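Side-chain contacts in hemin degrading factor (PDB 4MF9), which binds heme as a trafficking protein in Pseudomonas aeruginosa and probably also degrades it: residues M263-N268 and I272-G277; G108-V111 and D116-L119; S322-D327 and I333-G338. All coordinates share one frame; numbering follows the deposited sequence.

From the N terminus, contact 2 comes first, its hairpin closing the short turn between strands 107-110 and 117-120. Contact 1 then closes the tighter turn between 262-268 and 271-277, and contact 3 the turn between 320-326 and 332-338. The three hairpins follow in series, with none nested in or crossing another. In space they lie side by side in one nine-stranded antiparallel sheet, contact 1 between the other two: strand 271-277 pairs with 117-120, and strand 262-268 with 332-338. Contact 2 belongs to the first HemS/ChuX domain and contacts 1 and 3 to the second, so this sheet joins both halves of the chain. All three contacts touch the heme, although contacts 2 and 3 have centres about 19 Å apart.

Contact 1. Residues M263-N268 and I272-G277; sequences MVFVGN and IQIHTG. With HEM (protoporphyrin IX containing Fe), chain C.
Met263 packs beside Thr276 and Ile274 on the heme-facing side of a two-stranded antiparallel hairpin in the sheet that lines the heme pocket. Its CB lies 3.9 Å from His275 O, and CG passes Thr276 OG1. SD then comes 4.0 Å from the heme methyl CMA. A bend at the last torsion (chi3 74°) turns CE back over the neighbouring strand, where it rests 3.7 Å from Thr276 OG1 and 3.9 Å from Ile274 CG2.

Two residues on, Phe265 lies alongside Ile274, which sets CG1 over one ring face, 3.9 Å from the centroid. Ile272 CG2 approaches the same ring obliquely. Underneath, the backbones are laced by paired bonds between Val264 and His275 and between Val266 and Gln273, the one from Val266 N to Gln273 O being almost straight at 175°.

The side chains of those four residues point to the other face of the sheet. There the polar ends have partners outside the hairpin: Gln273 OE1 bonds to Thr83, and His275 ND1 to Arg92.

The hairpin thus gives the heme pocket a largely apolar floor, in which Phe265 CZ comes 3.5 Å from the meso carbon CHA of the porphyrin.

Contact 2. Residues G108-V111 and D116-L119; sequences GLVV and DLRL. With HEM (protoporphyrin IX containing Fe), chain C.
Leu109 and Arg118 face each other as a non-hydrogen-bonded pair of an antiparallel beta hairpin, and both side chains reach the heme. Arg118 follows a folded path. Its chi1 of -51° sets CG beside the backbone N, and chi2 of -60° bends the chain again, laying CD 3.5 Å from C1C of the porphyrin. Beyond that the chain straightens and carries NE to 3.0 Å from the pyrrole nitrogen NC, with the iron 3.9 Å from NE.

The guanidinium group is held from behind. NH1 bonds to Asp116 OD1 at 2.8 Å in a salt bridge that meets the carboxylate from above its plane, and NH2 adds a weak bond to the same oxygen. NH1 also donates to Leu117 O at 3.0 Å with an angle of 161°. That carbonyl already accepts from Val110 N across the hairpin; the two donors reach it from opposite faces of its plane.

Leu109 puts CD2 over one face of the guanidinium and 3.5 Å from the heme vinyl carbon CBB. Both of its torsions are skewed from the staggered positions. Val111 CG2 reaches the same vinyl.

On the far side of the sheet the packing is mainly apolar: Val110 and Leu117 lie side by side, with CG2 of Val110 3.9 Å from CD1 of Leu117. Leu119 presses its CB against the backbone of Gly108, and Tyr96 packs against this group.

Chemically, Asp116 and the Leu117 carbonyl fix the rotation of the guanidinium and so act as a second shell for Arg118, a heme-binding residue. With NH1 engaged on the protein side, NE and NH2 are turned to the porphyrin core, near NC and NB and close to the iron, whose axial ligand is His215.

Contact 3. Residues S322-D327 and I333-G338; sequences SWEAFD and IVQLFG. With HEM (protoporphyrin IX containing Fe), chain C.
Ser322 and Phe337 make the tight end of this antiparallel hairpin, next to the heme propionates. Ser322 CB sits over one face of the Phe337 ring, 3.7 Å from the centroid, in a CH-pi contact. CAA of one propionate lies beyond the opposite face, near the rim, and the ring's CZ comes 3.5 Å from O1D of the other propionate. Glu324 and Gln335 run side by side on the same face; the Glu324 chain is extended beyond CG, and its carboxylate forms salt bridges with Arg228 and Lys313, both heme-binding residues.

Between Trp323 and Leu336 the backbone bonds are regular, with Leu336 N donating to Trp323 O at 2.9 Å. Toward the turn the regular register is lost: Ala325 N reaches Val334 O at a long 3.2 Å, whereas Ala325 O takes its bond from Ile333 N. Past it, Ile333 CD1 lies against the backbone, 3.6 Å from Asp327 N, and OD1 of the partly exposed Asp327 accepts from the backbone N of Asp329 and of Glu331.

Trp323 and Leu336 pack on helix 247-258 and Phe326 on helix 228-235. Strands 307-313 and 262-268 flank the hairpin, the latter bringing Phe265 against the Phe337 ring.

Contact 1. Residues M263-N268 and I272-G277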
# COMPACT_ATOMS: atom_id res chain seq x y z
N MET A 263 4.11 -9.37 -10.32
CA MET A 263 3.15 -8.54 -9.63
C MET A 263 3.69 -8.18 -8.27
O MET A 263 4.16 -9.03 -7.58
CB MET A 263 1.82 -9.24 -9.47
CG MET A 263 1.17 -9.65 -10.75
SD MET A 263 -0.39 -10.46 -10.61
CE MET A 263 -1.37 -9.05 -10.18
N VAL A 264 3.64 -6.91 -7.92
CA VAL A 264 4.11 -6.46 -6.67
C VAL A 264 2.97 -5.78 -5.91
O VAL A 264 2.53 -4.78 -6.35
CB VAL A 264 5.29 -5.46 -6.85
CG1 VAL A 264 5.76 -4.95 -5.54
CG2 VAL A 264 6.43 -6.05 -7.65
N PHE A 265 2.58 -6.35 -4.77
CA PHE A 265 1.48 -5.86 -3.94
C PHE A 265 2.06 -5.14 -2.73
O PHE A 265 2.85 -5.72 -1.98
CB PHE A 265 0.64 -7.03 -3.39
CG PHE A 265 -0.30 -7.66 -4.39
CD1 PHE A 265 0.19 -8.34 -5.50
CD2 PHE A 265 -1.67 -7.62 -4.19
CE1 PHE A 265 -0.69 -8.93 -6.41
CE2 PHE A 265 -2.54 -8.20 -5.09
CZ PHE A 265 -2.05 -8.85 -6.20
N VAL A 266 1.69 -3.92 -2.52
CA VAL A 266 2.05 -3.19 -1.34
C VAL A 266 0.87 -2.44 -0.76
O VAL A 266 0.25 -1.73 -1.43
CB VAL A 266 3.20 -2.18 -1.63
CG1 VAL A 266 3.44 -1.25 -0.49
CG2 VAL A 266 4.48 -2.93 -1.96
N GLY A 267 0.62 -2.64 0.51
CA GLY A 267 -0.48 -1.94 1.12
C GLY A 267 -0.40 -1.78 2.62
O GLY A 267 0.61 -2.06 3.26
N ASN A 268 -1.52 -1.29 3.16
CA ASN A 268 -1.71 -1.11 4.58
C ASN A 268 -3.12 -1.62 4.86
O ASN A 268 -3.73 -2.23 3.99
CB ASN A 268 -1.55 0.37 4.95
CG ASN A 268 -2.40 1.29 4.08
OD1 ASN A 268 -3.63 1.19 4.08
ND2 ASN A 268 -1.75 2.19 3.34
N ILE A 272 -4.54 -1.29 -0.97
CA ILE A 272 -3.51 -2.12 -1.57
C ILE A 272 -3.27 -1.63 -2.99
O ILE A 272 -4.22 -1.41 -3.74
CB ILE A 272 -3.89 -3.62 -1.57
CG1 ILE A 272 -4.09 -4.11 -0.13
CG2 ILE A 272 -2.84 -4.42 -2.32
CD1 ILE A 272 -4.85 -5.43 -0.01
N GLN A 273 -1.99 -1.45 -3.33
CA GLN A 273 -1.58 -0.97 -4.64
C GLN A 273 -0.71 -2.03 -5.31
O GLN A 273 0.13 -2.65 -4.67
CB GLN A 273 -0.80 0.34 -4.49
CG GLN A 273 -0.35 0.98 -5.79
CD GLN A 273 0.05 2.46 -5.61
OE1 GLN A 273 -0.68 3.25 -5.00
NE2 GLN A 273 1.22 2.81 -6.12
N ILE A 274 -0.91 -2.23 -6.61
CA ILE A 274 -0.33 -3.36 -7.33
C ILE A 274 0.39 -2.86 -8.58
O ILE A 274 -0.10 -1.98 -9.28
CB ILE A 274 -1.43 -4.37 -7.75
CG1 ILE A 274 -2.32 -4.74 -6.56
CG2 ILE A 274 -0.83 -5.63 -8.33
CD1 ILE A 274 -3.70 -5.27 -6.95
N HIS A 275 1.58 -3.41 -8.83
CA HIS A 275 2.26 -3.21 -10.10
C HIS A 275 2.27 -4.53 -10.84
O HIS A 275 2.64 -5.55 -10.26
CB HIS A 275 3.70 -2.78 -9.87
CG HIS A 275 4.58 -2.97 -11.08
ND1 HIS A 275 4.52 -2.15 -12.18
CD2 HIS A 275 5.52 -3.91 -11.35
CE1 HIS A 275 5.40 -2.55 -13.07
NE2 HIS A 275 6.02 -3.62 -12.61
N THR A 276 1.87 -4.52 -12.10
CA THR A 276 1.99 -5.70 -12.96
C THR A 276 2.95 -5.39 -14.09
O THR A 276 2.83 -4.37 -14.77
CB THR A 276 0.63 -6.12 -13.54
OG1 THR A 276 -0.29 -6.39 -12.47
CG2 THR A 276 0.77 -7.36 -14.40
N GLY A 277 3.93 -6.26 -14.29
CA GLY A 277 4.89 -6.09 -15.37
C GLY A 277 6.30 -6.36 -14.91
O GLY A 277 6.54 -6.73 -13.77
CHA HEM C . -4.50 -11.31 -5.70
CHB HEM C . -6.36 -10.06 -9.88
CHC HEM C . -10.06 -8.04 -7.57
CHD HEM C . -7.54 -8.31 -3.51
C1A HEM C . -4.74 -11.22 -7.04
C2A HEM C . -3.99 -11.86 -8.07
C3A HEM C . -4.52 -11.53 -9.21
C4A HEM C . -5.56 -10.64 -8.92
CMA HEM C . -4.04 -11.97 -10.57
CAA HEM C . -2.83 -12.79 -7.92
CBA HEM C . -2.90 -14.13 -8.71
CGA HEM C . -3.91 -14.98 -8.03
O1A HEM C . -4.76 -15.60 -8.67
O2A HEM C . -3.86 -15.04 -6.83
C1B HEM C . -7.54 -9.42 -9.54
C2B HEM C . -8.40 -8.99 -10.56
C3B HEM C . -9.46 -8.43 -9.97
C4B HEM C . -9.21 -8.52 -8.51
CMB HEM C . -8.17 -9.18 -12.03
CAB HEM C . -10.60 -7.86 -10.75
CBB HEM C . -11.37 -6.88 -10.37
C1C HEM C . -9.73 -7.94 -6.27
C2C HEM C . -10.56 -7.44 -5.28
C3C HEM C . -9.86 -7.51 -4.11
C4C HEM C . -8.57 -8.06 -4.38
CMC HEM C . -11.96 -6.94 -5.46
CAC HEM C . -10.35 -7.08 -2.83
CBC HEM C . -9.48 -7.02 -1.86
C1D HEM C . -6.48 -9.19 -3.76
C2D HEM C . -5.51 -9.68 -2.73
C3D HEM C . -4.69 -10.52 -3.37
C4D HEM C . -5.15 -10.54 -4.76
CMD HEM C . -5.40 -9.34 -1.26
CAD HEM C . -3.53 -11.26 -2.76
CBD HEM C . -3.94 -12.71 -2.53
CGD HEM C . -3.12 -13.58 -1.63
O1D HEM C . -2.79 -14.65 -2.10
O2D HEM C . -2.81 -13.30 -0.48
NA HEM C . -5.70 -10.46 -7.59
NB HEM C . -8.04 -9.14 -8.33
NC HEM C . -8.58 -8.30 -5.70
ND HEM C . -6.20 -9.74 -4.94
FE HEM C . -7.11 -9.48 -6.52

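Contact 2. Residues G108-V111 and D116-L119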
# COMPACT_ATOMS: atom_id res chain seq x y z
N GLY A 108 -13.73 0.12 -2.97
CA GLY A 108 -13.38 0.76 -4.22
C GLY A 108 -12.39 -0.08 -5.00
O GLY A 108 -11.54 -0.77 -4.42
N LEU A 109 -12.45 -0.03 -6.29
CA LEU A 109 -11.47 -0.63 -7.13
C LEU A 109 -10.97 0.32 -8.20
O LEU A 109 -11.71 1.03 -8.75
CB LEU A 109 -12.06 -1.80 -7.85
CG LEU A 109 -11.63 -3.03 -7.15
CD1 LEU A 109 -12.73 -3.31 -6.20
CD2 LEU A 109 -11.51 -4.06 -8.24
N VAL A 110 -9.71 0.27 -8.53
CA VAL A 110 -9.18 0.89 -9.73
C VAL A 110 -8.45 -0.20 -10.51
O VAL A 110 -7.50 -0.80 -10.02
CB VAL A 110 -8.24 2.06 -9.41
CG1 VAL A 110 -7.91 2.82 -10.69
CG2 VAL A 110 -8.90 2.99 -8.40
N VAL A 111 -8.93 -0.48 -11.71
CA VAL A 111 -8.46 -1.62 -12.48
C VAL A 111 -7.94 -1.13 -13.82
O VAL A 111 -8.68 -0.49 -14.57
CB VAL A 111 -9.58 -2.67 -12.67
CG1 VAL A 111 -9.10 -3.82 -13.54
CG2 VAL A 111 -10.05 -3.21 -11.33
N ASP A 116 -3.66 0.24 -10.25
CA ASP A 116 -4.37 -1.00 -9.95
C ASP A 116 -4.46 -1.03 -8.43
O ASP A 116 -3.45 -1.22 -7.75
CB ASP A 116 -3.55 -2.19 -10.48
CG ASP A 116 -4.30 -3.51 -10.47
OD1 ASP A 116 -5.55 -3.53 -10.45
OD2 ASP A 116 -3.61 -4.56 -10.51
N LEU A 117 -5.65 -0.81 -7.90
CA LEU A 117 -5.80 -0.53 -6.48
C LEU A 117 -6.98 -1.30 -5.91
O LEU A 117 -8.01 -1.48 -6.58
CB LEU A 117 -6.04 0.98 -6.26
CG LEU A 117 -4.92 1.97 -6.56
CD1 LEU A 117 -5.44 3.42 -6.62
CD2 LEU A 117 -3.85 1.88 -5.50
N ARG A 118 -6.86 -1.74 -4.67
CA ARG A 118 -8.00 -2.26 -3.94
C ARG A 118 -8.17 -1.37 -2.73
O ARG A 118 -7.27 -1.27 -1.89
CB ARG A 118 -7.77 -3.70 -3.48
CG ARG A 118 -7.30 -4.65 -4.58
CD ARG A 118 -8.29 -4.74 -5.74
NE ARG A 118 -7.77 -5.60 -6.81
CZ ARG A 118 -7.29 -5.14 -7.98
NH1 ARG A 118 -7.28 -3.83 -8.24
NH2 ARG A 118 -6.83 -6.00 -8.89
N LEU A 119 -9.33 -0.71 -2.65
CA LEU A 119 -9.56 0.32 -1.64
C LEU A 119 -10.58 -0.14 -0.61
O LEU A 119 -11.70 -0.52 -0.97
CB LEU A 119 -10.03 1.62 -2.31
CG LEU A 119 -9.22 2.03 -3.55
CD1 LEU A 119 -9.86 3.22 -4.29
CD2 LEU A 119 -7.77 2.34 -3.19
CHA HEM C . -4.50 -11.31 -5.70
CHB HEM C . -6.36 -10.06 -9.88
CHC HEM C . -10.06 -8.04 -7.57
CHD HEM C . -7.54 -8.31 -3.51
C1A HEM C . -4.74 -11.22 -7.04
C2A HEM C . -3.99 -11.86 -8.07
C3A HEM C . -4.52 -11.53 -9.21
C4A HEM C . -5.56 -10.64 -8.92
CMA HEM C . -4.04 -11.97 -10.57
CAA HEM C . -2.83 -12.79 -7.92
CBA HEM C . -2.90 -14.13 -8.71
CGA HEM C . -3.91 -14.98 -8.03
O1A HEM C . -4.76 -15.60 -8.67
O2A HEM C . -3.86 -15.04 -6.83
C1B HEM C . -7.54 -9.42 -9.54
C2B HEM C . -8.40 -8.99 -10.56
C3B HEM C . -9.46 -8.43 -9.97
C4B HEM C . -9.21 -8.52 -8.51
CMB HEM C . -8.17 -9.18 -12.03
CAB HEM C . -10.60 -7.86 -10.75
CBB HEM C . -11.37 -6.88 -10.37
C1C HEM C . -9.73 -7.94 -6.27
C2C HEM C . -10.56 -7.44 -5.28
C3C HEM C . -9.86 -7.51 -4.11
C4C HEM C . -8.57 -8.06 -4.38
CMC HEM C . -11.96 -6.94 -5.46
CAC HEM C . -10.35 -7.08 -2.83
CBC HEM C . -9.48 -7.02 -1.86
C1D HEM C . -6.48 -9.19 -3.76
C2D HEM C . -5.51 -9.68 -2.73
C3D HEM C . -4.69 -10.52 -3.37
C4D HEM C . -5.15 -10.54 -4.76
CMD HEM C . -5.40 -9.34 -1.26
CAD HEM C . -3.53 -11.26 -2.76
CBD HEM C . -3.94 -12.71 -2.53
CGD HEM C . -3.12 -13.58 -1.63
O1D HEM C . -2.79 -14.65 -2.10
O2D HEM C . -2.81 -13.30 -0.48
NA HEM C . -5.70 -10.46 -7.59
NB HEM C . -8.04 -9.14 -8.33
NC HEM C . -8.58 -8.30 -5.70
ND HEM C . -6.20 -9.74 -4.94
FE HEM C . -7.11 -9.48 -6.52

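Contact 3. Residues S322-D327 and I333-G338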
# COMPACT_ATOMS: atom_id res chain seq x y z
N SER A 322 3.69 -17.40 -4.29
CA SER A 322 3.99 -16.01 -3.96
C SER A 322 5.11 -15.99 -2.94
O SER A 322 5.37 -17.01 -2.29
CB SER A 322 2.76 -15.33 -3.36
OG SER A 322 2.37 -15.98 -2.17
N TRP A 323 5.77 -14.84 -2.81
CA TRP A 323 6.68 -14.58 -1.70
C TRP A 323 6.04 -13.48 -0.86
O TRP A 323 5.52 -12.50 -1.41
CB TRP A 323 8.04 -14.10 -2.20
CG TRP A 323 8.92 -15.20 -2.72
CD1 TRP A 323 8.53 -16.40 -3.23
CD2 TRP A 323 10.35 -15.20 -2.75
NE1 TRP A 323 9.64 -17.14 -3.60
CE2 TRP A 323 10.77 -16.42 -3.31
CE3 TRP A 323 11.33 -14.26 -2.37
CZ2 TRP A 323 12.11 -16.74 -3.49
CZ3 TRP A 323 12.66 -14.59 -2.55
CH2 TRP A 323 13.04 -15.82 -3.11
N GLU A 324 6.06 -13.65 0.46
CA GLU A 324 5.41 -12.72 1.38
C GLU A 324 6.39 -12.31 2.48
O GLU A 324 6.94 -13.16 3.19
CB GLU A 324 4.11 -13.35 1.93
CG GLU A 324 3.22 -13.85 0.78
CD GLU A 324 1.86 -14.36 1.20
OE1 GLU A 324 1.53 -14.34 2.41
OE2 GLU A 324 1.11 -14.80 0.30
N ALA A 325 6.65 -11.01 2.57
CA ALA A 325 7.57 -10.47 3.56
C ALA A 325 6.78 -9.79 4.68
O ALA A 325 5.83 -9.04 4.42
CB ALA A 325 8.50 -9.48 2.90
N PHE A 326 7.14 -10.04 5.90
CA PHE A 326 6.50 -9.52 7.06
C PHE A 326 7.45 -8.74 7.98
O PHE A 326 8.61 -9.06 8.07
CB PHE A 326 5.91 -10.63 7.88
CG PHE A 326 4.94 -11.49 7.11
CD1 PHE A 326 5.38 -12.54 6.35
CD2 PHE A 326 3.60 -11.24 7.15
CE1 PHE A 326 4.51 -13.34 5.68
CE2 PHE A 326 2.71 -12.01 6.45
CZ PHE A 326 3.17 -13.05 5.70
N ASP A 327 6.92 -7.74 8.65
CA ASP A 327 7.62 -7.02 9.70
C ASP A 327 7.54 -7.72 11.06
O ASP A 327 6.89 -8.72 11.12
CB ASP A 327 7.15 -5.58 9.78
CG ASP A 327 5.76 -5.45 10.26
OD1 ASP A 327 5.24 -6.31 10.93
OD2 ASP A 327 5.20 -4.41 9.99
N ILE A 333 4.70 -6.53 4.54
CA ILE A 333 5.38 -5.48 3.81
C ILE A 333 5.12 -5.36 2.32
O ILE A 333 4.76 -4.34 1.78
CB ILE A 333 6.90 -5.54 4.10
CG1 ILE A 333 7.18 -5.41 5.59
CG2 ILE A 333 7.69 -4.58 3.27
CD1 ILE A 333 8.52 -5.92 6.02
N VAL A 334 5.32 -6.48 1.65
CA VAL A 334 5.16 -6.60 0.25
C VAL A 334 4.93 -8.05 -0.15
O VAL A 334 5.39 -8.89 0.54
CB VAL A 334 6.42 -6.10 -0.44
CG1 VAL A 334 7.61 -6.87 0.03
CG2 VAL A 334 6.29 -6.10 -1.94
N GLN A 335 4.23 -8.30 -1.22
CA GLN A 335 4.02 -9.65 -1.73
C GLN A 335 4.35 -9.67 -3.19
O GLN A 335 4.02 -8.75 -3.88
CB GLN A 335 2.57 -10.08 -1.64
CG GLN A 335 1.99 -10.34 -0.29
CD GLN A 335 0.50 -10.67 -0.41
OE1 GLN A 335 0.08 -11.80 -0.26
NE2 GLN A 335 -0.27 -9.68 -0.76
N LEU A 336 4.93 -10.75 -3.64
CA LEU A 336 5.23 -10.94 -5.03
C LEU A 336 4.49 -12.14 -5.62
O LEU A 336 4.51 -13.17 -5.05
CB LEU A 336 6.71 -11.13 -5.20
CG LEU A 336 7.49 -9.85 -5.41
CD1 LEU A 336 7.40 -9.05 -4.17
CD2 LEU A 336 8.90 -10.21 -5.77
N PHE A 337 3.91 -11.95 -6.79
CA PHE A 337 3.37 -13.08 -7.53
C PHE A 337 3.93 -13.00 -8.94
O PHE A 337 4.64 -12.03 -9.28
CB PHE A 337 1.84 -13.02 -7.63
CG PHE A 337 1.13 -13.02 -6.30
CD1 PHE A 337 0.44 -14.16 -5.86
CD2 PHE A 337 1.10 -11.88 -5.50
CE1 PHE A 337 -0.23 -14.16 -4.65
CE2 PHE A 337 0.43 -11.88 -4.30
CZ PHE A 337 -0.23 -13.02 -3.87
N GLY A 338 3.60 -13.99 -9.77
CA GLY A 338 3.86 -13.89 -11.19
C GLY A 338 2.67 -13.22 -11.86
O GLY A 338 1.54 -13.29 -11.37
CHA HEM C . -4.50 -11.31 -5.70
CHB HEM C . -6.36 -10.06 -9.88
CHC HEM C . -10.06 -8.04 -7.57
CHD HEM C . -7.54 -8.31 -3.51
C1A HEM C . -4.74 -11.22 -7.04
C2A HEM C . -3.99 -11.86 -8.07
C3A HEM C . -4.52 -11.53 -9.21
C4A HEM C . -5.56 -10.64 -8.92
CMA HEM C . -4.04 -11.97 -10.57
CAA HEM C . -2.83 -12.79 -7.92
CBA HEM C . -2.90 -14.13 -8.71
CGA HEM C . -3.91 -14.98 -8.03
O1A HEM C . -4.76 -15.60 -8.67
O2A HEM C . -3.86 -15.04 -6.83
C1B HEM C . -7.54 -9.42 -9.54
C2B HEM C . -8.40 -8.99 -10.56
C3B HEM C . -9.46 -8.43 -9.97
C4B HEM C . -9.21 -8.52 -8.51
CMB HEM C . -8.17 -9.18 -12.03
CAB HEM C . -10.60 -7.86 -10.75
CBB HEM C . -11.37 -6.88 -10.37
C1C HEM C . -9.73 -7.94 -6.27
C2C HEM C . -10.56 -7.44 -5.28
C3C HEM C . -9.86 -7.51 -4.11
C4C HEM C . -8.57 -8.06 -4.38
CMC HEM C . -11.96 -6.94 -5.46
CAC HEM C . -10.35 -7.08 -2.83
CBC HEM C . -9.48 -7.02 -1.86
C1D HEM C . -6.48 -9.19 -3.76
C2D HEM C . -5.51 -9.68 -2.73
C3D HEM C . -4.69 -10.52 -3.37
C4D HEM C . -5.15 -10.54 -4.76
CMD HEM C . -5.40 -9.34 -1.26
CAD HEM C . -3.53 -11.26 -2.76
CBD HEM C . -3.94 -12.71 -2.53
CGD HEM C . -3.12 -13.58 -1.63
O1D HEM C . -2.79 -14.65 -2.10
O2D HEM C . -2.81 -13.30 -0.48
NA HEM C . -5.70 -10.46 -7.59
NB HEM C . -8.04 -9.14 -8.33
NC HEM C . -8.58 -8.30 -5.70
ND HEM C . -6.20 -9.74 -4.94
FE HEM C . -7.11 -9.48 -6.52